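Ribulose bisphosphate carboxylase (Hyperthermus butylicus DSM 5456, PDB 6HUN) probably catalyses the addition of CO2 and water to ribulose 1,5-bisphosphate, giving two 3-phosphoglycerates, as part of an archaeal AMP degradation pathway. Local coordinates at residues A[92-95]-A[99-102]; A[34-39]-A[87-92]. One frame throughout, in Å; residues are numbered along the deposited sequence.

Contact 1: A[92-95]-A[99-102]; sequences HDLG and WLVW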
loop_
_atom_site.group_PDB
_atom_site.type_symbol
_atom_site.label_atom_id
_atom_site.label_comp_id
_atom_site.label_asym_id
_atom_site.label_seq_id
_atom_site.Cartn_x
_atom_site.Cartn_y
_atom_site.Cartn_z
ATOM N N HIS A 92 -3.760 23.429 -16.144
ATOM C CA HIS A 92 -2.593 23.650 -16.984
ATOM C C HIS A 92 -2.494 22.518 -17.991
ATOM O O HIS A 92 -2.286 21.347 -17.629
ATOM C CB HIS A 92 -1.309 23.788 -16.175
ATOM C CG HIS A 92 -0.089 24.003 -17.020
ATOM N ND1 HIS A 92 0.277 25.246 -17.500
ATOM C CD2 HIS A 92 0.831 23.131 -17.498
ATOM C CE1 HIS A 92 1.385 25.134 -18.206
ATOM N NE2 HIS A 92 1.748 23.865 -18.218
ATOM N N ASP A 93 -2.652 22.877 -19.275
ATOM C CA ASP A 93 -2.611 21.900 -20.362
ATOM C C ASP A 93 -1.155 21.537 -20.678
ATOM O O ASP A 93 -0.348 22.417 -21.009
ATOM C CB ASP A 93 -3.361 22.493 -21.555
ATOM C CG ASP A 93 -3.366 21.618 -22.768
ATOM O OD1 ASP A 93 -2.700 20.583 -22.820
ATOM O OD2 ASP A 93 -4.021 22.043 -23.745
ATOM N N LEU A 94 -0.795 20.247 -20.527
ATOM C CA LEU A 94 0.578 19.808 -20.741
ATOM C C LEU A 94 0.886 19.551 -22.216
ATOM O O LEU A 94 2.044 19.245 -22.554
ATOM C CB LEU A 94 0.894 18.553 -19.909
ATOM C CG LEU A 94 1.032 18.775 -18.379
ATOM C CD1 LEU A 94 1.197 17.508 -17.522
ATOM C CD2 LEU A 94 2.166 19.749 -18.024
ATOM N N GLY A 95 -0.127 19.656 -23.077
ATOM C CA GLY A 95 -0.018 19.542 -24.523
ATOM C C GLY A 95 0.112 18.132 -25.031
ATOM O O GLY A 95 0.393 17.931 -26.216
ATOM N N TRP A 99 -3.424 17.106 -18.280
ATOM C CA TRP A 99 -3.474 18.422 -17.678
ATOM C C TRP A 99 -2.982 18.330 -16.241
ATOM O O TRP A 99 -3.179 17.311 -15.562
ATOM C CB TRP A 99 -4.895 18.946 -17.676
ATOM C CG TRP A 99 -5.517 19.115 -19.047
ATOM C CD1 TRP A 99 -5.739 18.162 -20.011
ATOM C CD2 TRP A 99 -5.984 20.335 -19.577
ATOM N NE1 TRP A 99 -6.323 18.731 -21.102
ATOM C CE2 TRP A 99 -6.489 20.069 -20.866
ATOM C CE3 TRP A 99 -6.055 21.625 -19.075
ATOM C CZ2 TRP A 99 -7.051 21.038 -21.644
ATOM C CZ3 TRP A 99 -6.590 22.598 -19.854
ATOM C CH2 TRP A 99 -7.085 22.310 -21.131
ATOM N N LEU A 100 -2.373 19.400 -15.756
ATOM C CA LEU A 100 -2.255 19.563 -14.320
ATOM C C LEU A 100 -3.536 20.216 -13.830
ATOM O O LEU A 100 -4.012 21.215 -14.404
ATOM C CB LEU A 100 -1.025 20.389 -13.919
ATOM C CG LEU A 100 0.316 19.710 -14.258
ATOM C CD1 LEU A 100 1.529 20.651 -13.897
ATOM C CD2 LEU A 100 0.513 18.417 -13.481
ATOM N N VAL A 101 -4.079 19.675 -12.749
ATOM C CA VAL A 101 -5.258 20.211 -12.108
ATOM C C VAL A 101 -4.936 20.445 -10.647
ATOM O O VAL A 101 -4.539 19.517 -9.936
ATOM C CB VAL A 101 -6.485 19.283 -12.238
ATOM C CG1 VAL A 101 -7.689 19.925 -11.529
ATOM C CG2 VAL A 101 -6.802 19.008 -13.692
ATOM N N TRP A 102 -5.175 21.657 -10.170
ATOM C CA TRP A 102 -5.063 21.938 -8.751
ATOM C C TRP A 102 -6.437 21.870 -8.124
ATOM O O TRP A 102 -7.384 22.525 -8.592
ATOM C CB TRP A 102 -4.460 23.328 -8.476
ATOM C CG TRP A 102 -3.014 23.471 -8.849
ATOM C CD1 TRP A 102 -1.956 23.589 -7.990
ATOM C CD2 TRP A 102 -2.462 23.546 -10.172
ATOM N NE1 TRP A 102 -0.800 23.721 -8.692
ATOM C CE2 TRP A 102 -1.077 23.699 -10.033
ATOM C CE3 TRP A 102 -3.005 23.498 -11.457
ATOM C CZ2 TRP A 102 -0.222 23.796 -11.137
ATOM C CZ3 TRP A 102 -2.174 23.594 -12.535
ATOM C CH2 TRP A 102 -0.794 23.750 -12.377
#
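H92 and L100 form an antiparallel hydrogen-bonded pair near the turn of the beta hairpin made by strands 87-93 and 99-105, at one side of the N-terminal domain sheet. H92 N donates to L100 O at 2.8 Å, and L100 N returns a bond to H92 O at 2.7 Å. H92 O also receives a CA-H contact from W99 CA at 3.2 Å. On the same face of the sheet, H92 CB meets the rim of the W102 indole close to its plane, 3.7 Å from CZ3, while L363 from a distant loop touches both H92 and L100.

D93, the next residue, faces the other way and pairs with W99 without mutual backbone bonds. Its CB sits over the six-membered ring of W99, 3.6 Å from the centroid, and the carboxylate is stacked 19° from the indole plane. W99 reaches this place because its CG stands beside the backbone N (chi1 -61°), and it also packs on F91 and I55. With an alanine in place of W99, D93 CB would probably lose the ring face it lies on, and a gap would be likely to open beside I55 and F91.

L94 turns its branched end to the aliphatic L100, CD1 lying 4.0 Å from L100 CG. G95, whose positive phi is easy for a residue without a side chain, closes an Asx turn: its N donates to D93 OD1 at 2.7 Å, arriving from above the carboxylate plane.

Contact 2: A[34-39]-A[87-92]; sequences YKPGKD and KAYRFH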
loop_
_atom_site.group_PDB
_atom_site.type_symbol
_atom_site.label_atom_id
_atom_site.label_comp_id
_atom_site.label_asym_id
_atom_site.label_seq_id
_atom_site.Cartn_x
_atom_site.Cartn_y
_atom_site.Cartn_z
ATOM N N TYR A 34 -11.471 30.798 -8.112
ATOM C CA TYR A 34 -11.233 30.615 -6.695
ATOM C C TYR A 34 -9.743 30.768 -6.384
ATOM O O TYR A 34 -8.861 30.445 -7.200
ATOM C CB TYR A 34 -11.761 29.245 -6.263
ATOM C CG TYR A 34 -11.662 28.905 -4.804
ATOM C CD1 TYR A 34 -12.458 29.523 -3.859
ATOM C CD2 TYR A 34 -10.792 27.895 -4.376
ATOM C CE1 TYR A 34 -12.368 29.171 -2.520
ATOM C CE2 TYR A 34 -10.697 27.545 -3.061
ATOM C CZ TYR A 34 -11.480 28.163 -2.132
ATOM O OH TYR A 34 -11.353 27.787 -0.810
ATOM N N LYS A 35 -9.470 31.300 -5.197
ATOM C CA LYS A 35 -8.111 31.472 -4.689
ATOM C C LYS A 35 -8.089 30.832 -3.304
ATOM O O LYS A 35 -8.627 31.399 -2.341
ATOM C CB LYS A 35 -7.709 32.947 -4.632
ATOM C CG LYS A 35 -7.926 33.735 -5.941
ATOM C CD LYS A 35 -6.906 33.308 -7.012
ATOM C CE LYS A 35 -7.148 33.987 -8.367
ATOM N NZ LYS A 35 -6.923 35.471 -8.348
ATOM N N PRO A 36 -7.541 29.626 -3.161
ATOM C CA PRO A 36 -7.423 29.053 -1.819
ATOM C C PRO A 36 -6.489 29.900 -0.959
ATOM O O PRO A 36 -5.502 30.458 -1.441
ATOM C CB PRO A 36 -6.840 27.650 -2.078
ATOM C CG PRO A 36 -6.063 27.812 -3.368
ATOM C CD PRO A 36 -6.868 28.828 -4.191
ATOM N N GLY A 37 -6.805 29.996 0.331
ATOM C CA GLY A 37 -5.887 30.618 1.269
ATOM C C GLY A 37 -4.661 29.744 1.493
ATOM O O GLY A 37 -4.412 28.774 0.779
ATOM N N LYS A 38 -3.872 30.102 2.509
ATOM C CA LYS A 38 -2.770 29.227 2.910
ATOM C C LYS A 38 -3.236 28.104 3.835
ATOM O O LYS A 38 -2.406 27.268 4.222
ATOM C CB LYS A 38 -1.641 30.037 3.598
ATOM C CG LYS A 38 -0.551 30.649 2.669
ATOM C CD LYS A 38 -0.164 29.719 1.502
ATOM C CE LYS A 38 1.111 28.877 1.775
ATOM N NZ LYS A 38 1.371 27.792 0.746
ATOM N N ASP A 39 -4.533 28.043 4.172
ATOM C CA ASP A 39 -5.063 27.130 5.190
ATOM C C ASP A 39 -5.863 25.954 4.623
ATOM O O ASP A 39 -6.552 25.269 5.378
ATOM C CB ASP A 39 -5.952 27.890 6.164
ATOM C CG ASP A 39 -7.089 28.618 5.464
ATOM O OD1 ASP A 39 -6.966 28.863 4.234
ATOM O OD2 ASP A 39 -8.092 28.966 6.145
ATOM N N LYS A 87 -12.610 21.935 -4.449
ATOM C CA LYS A 87 -12.776 22.728 -5.658
ATOM C C LYS A 87 -11.568 22.631 -6.567
ATOM O O LYS A 87 -10.464 23.007 -6.167
ATOM C CB LYS A 87 -13.036 24.211 -5.304
ATOM C CG LYS A 87 -14.358 24.425 -4.622
ATOM C CD LYS A 87 -15.521 24.125 -5.570
ATOM C CE LYS A 87 -16.452 25.307 -5.629
ATOM N NZ LYS A 87 -15.649 26.469 -6.076
ATOM N N ALA A 88 -11.788 22.211 -7.813
ATOM C CA ALA A 88 -10.762 22.352 -8.836
ATOM C C ALA A 88 -10.757 23.801 -9.275
ATOM O O ALA A 88 -11.765 24.269 -9.803
ATOM C CB ALA A 88 -11.036 21.461 -10.041
ATOM N N TYR A 89 -9.631 24.489 -9.106
ATOM C CA TYR A 89 -9.588 25.937 -9.298
ATOM C C TYR A 89 -8.547 26.360 -10.320
ATOM O O TYR A 89 -8.364 27.564 -10.552
ATOM C CB TYR A 89 -9.339 26.659 -7.961
ATOM C CG TYR A 89 -7.961 26.435 -7.398
ATOM C CD1 TYR A 89 -7.694 25.321 -6.593
ATOM C CD2 TYR A 89 -6.918 27.302 -7.686
ATOM C CE1 TYR A 89 -6.445 25.090 -6.106
ATOM C CE2 TYR A 89 -5.661 27.081 -7.201
ATOM C CZ TYR A 89 -5.420 25.953 -6.419
ATOM O OH TYR A 89 -4.165 25.734 -5.913
ATOM N N ARG A 90 -7.902 25.415 -10.990
ATOM C CA ARG A 90 -6.776 25.798 -11.815
ATOM C C ARG A 90 -6.367 24.631 -12.671
ATOM O O ARG A 90 -6.314 23.488 -12.183
ATOM C CB ARG A 90 -5.599 26.262 -10.959
ATOM C CG ARG A 90 -4.453 26.790 -11.748
ATOM C CD ARG A 90 -3.369 27.261 -10.828
ATOM N NE ARG A 90 -2.134 27.470 -11.562
ATOM C CZ ARG A 90 -0.943 27.526 -10.990
ATOM N NH1 ARG A 90 -0.827 27.350 -9.674
ATOM N NH2 ARG A 90 0.127 27.701 -11.739
ATOM N N PHE A 91 -6.077 24.938 -13.937
ATOM C CA PHE A 91 -5.817 23.986 -15.001
ATOM C C PHE A 91 -4.576 24.406 -15.780
ATOM O O PHE A 91 -4.390 25.597 -16.094
ATOM C CB PHE A 91 -7.047 23.899 -15.944
ATOM C CG PHE A 91 -8.292 23.381 -15.270
ATOM C CD1 PHE A 91 -9.026 24.191 -14.412
ATOM C CD2 PHE A 91 -8.716 22.059 -15.477
ATOM C CE1 PHE A 91 -10.138 23.720 -13.775
ATOM C CE2 PHE A 91 -9.854 21.581 -14.862
ATOM C CZ PHE A 91 -10.567 22.395 -14.003
ATOM N N HIS A 92 -3.760 23.429 -16.144
ATOM C CA HIS A 92 -2.593 23.650 -16.984
ATOM C C HIS A 92 -2.494 22.518 -17.991
ATOM O O HIS A 92 -2.286 21.347 -17.629
ATOM C CB HIS A 92 -1.309 23.788 -16.175
ATOM C CG HIS A 92 -0.089 24.003 -17.020
ATOM N ND1 HIS A 92 0.277 25.246 -17.500
ATOM C CD2 HIS A 92 0.831 23.131 -17.498
ATOM C CE1 HIS A 92 1.385 25.134 -18.206
ATOM N NE2 HIS A 92 1.748 23.865 -18.218
#
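Y34 O lies against the Y89 side chain, 3.7 Å from Y89 CD2 and with Y89 CB also near, in a surface contact where the loop 34-39 crosses strand 87-93 of the N-terminal domain sheet, shortly before the chain enters strand 41-49. No hydrogen bond spans the two segments; between them side chains do most of the touching, while K38 O further along the loop bonds to Y141 OH.

K87 and Y89 both point toward the loop, whereas A88 between them points away from it, against helix 55-65. The aliphatic start of K87 runs by the Y34 ring, with CB 4.4 Å from Y34 CD2, and K87 NZ adds a long, at most weak, cation-pi attraction, 5.3 Å from the Y34 ring centroid. The backbone brings Y34 CB to 3.9 Å from Y89 CB, and the Y34 first torsion of -177° then carries the ring so that its edge meets Y89 CB.

Y89 takes the less common first torsion, with CG between the backbone N and the carbonyl carbon, and this angle of 69° turns the ring so that one face lies against P36. A proline suits this place: its compact, rigid ring can lie on an aromatic face, and its CD, bonded to an amide nitrogen, carries slightly polarised hydrogens. P36 CD is 3.8 Å from the Y89 centroid and 15° off the ring normal, a CH-pi contact. I42 and A104, from two further strands, touch both P36 and Y89, continuing the apolar patch over the sheet. Near the phenol end, P36 CG comes to 3.6 Å from Y89 CZ.

Overall arrangement
Both contacts use strand 87-93, yet they hold it in different ways; H92 lies within both ranges but makes contacts only in contact 1. Contact 1 is partly buried and joins the two arms of a hairpin through paired backbone bonds, with L100 and W102 buried. Contact 2 lies at the surface and meets a loop from far earlier in the chain mainly by aromatic, proline and aliphatic contacts, with no hydrogen bond between the segments. W102 links them: its N probably bonds to R90 O and its O to Y89 N, each at 3.0 Å. Two residues thus stand opposite one, a beta bulge between the hairpin turn and the end carrying K87. Neither contact lies near the annotated catalytic residues.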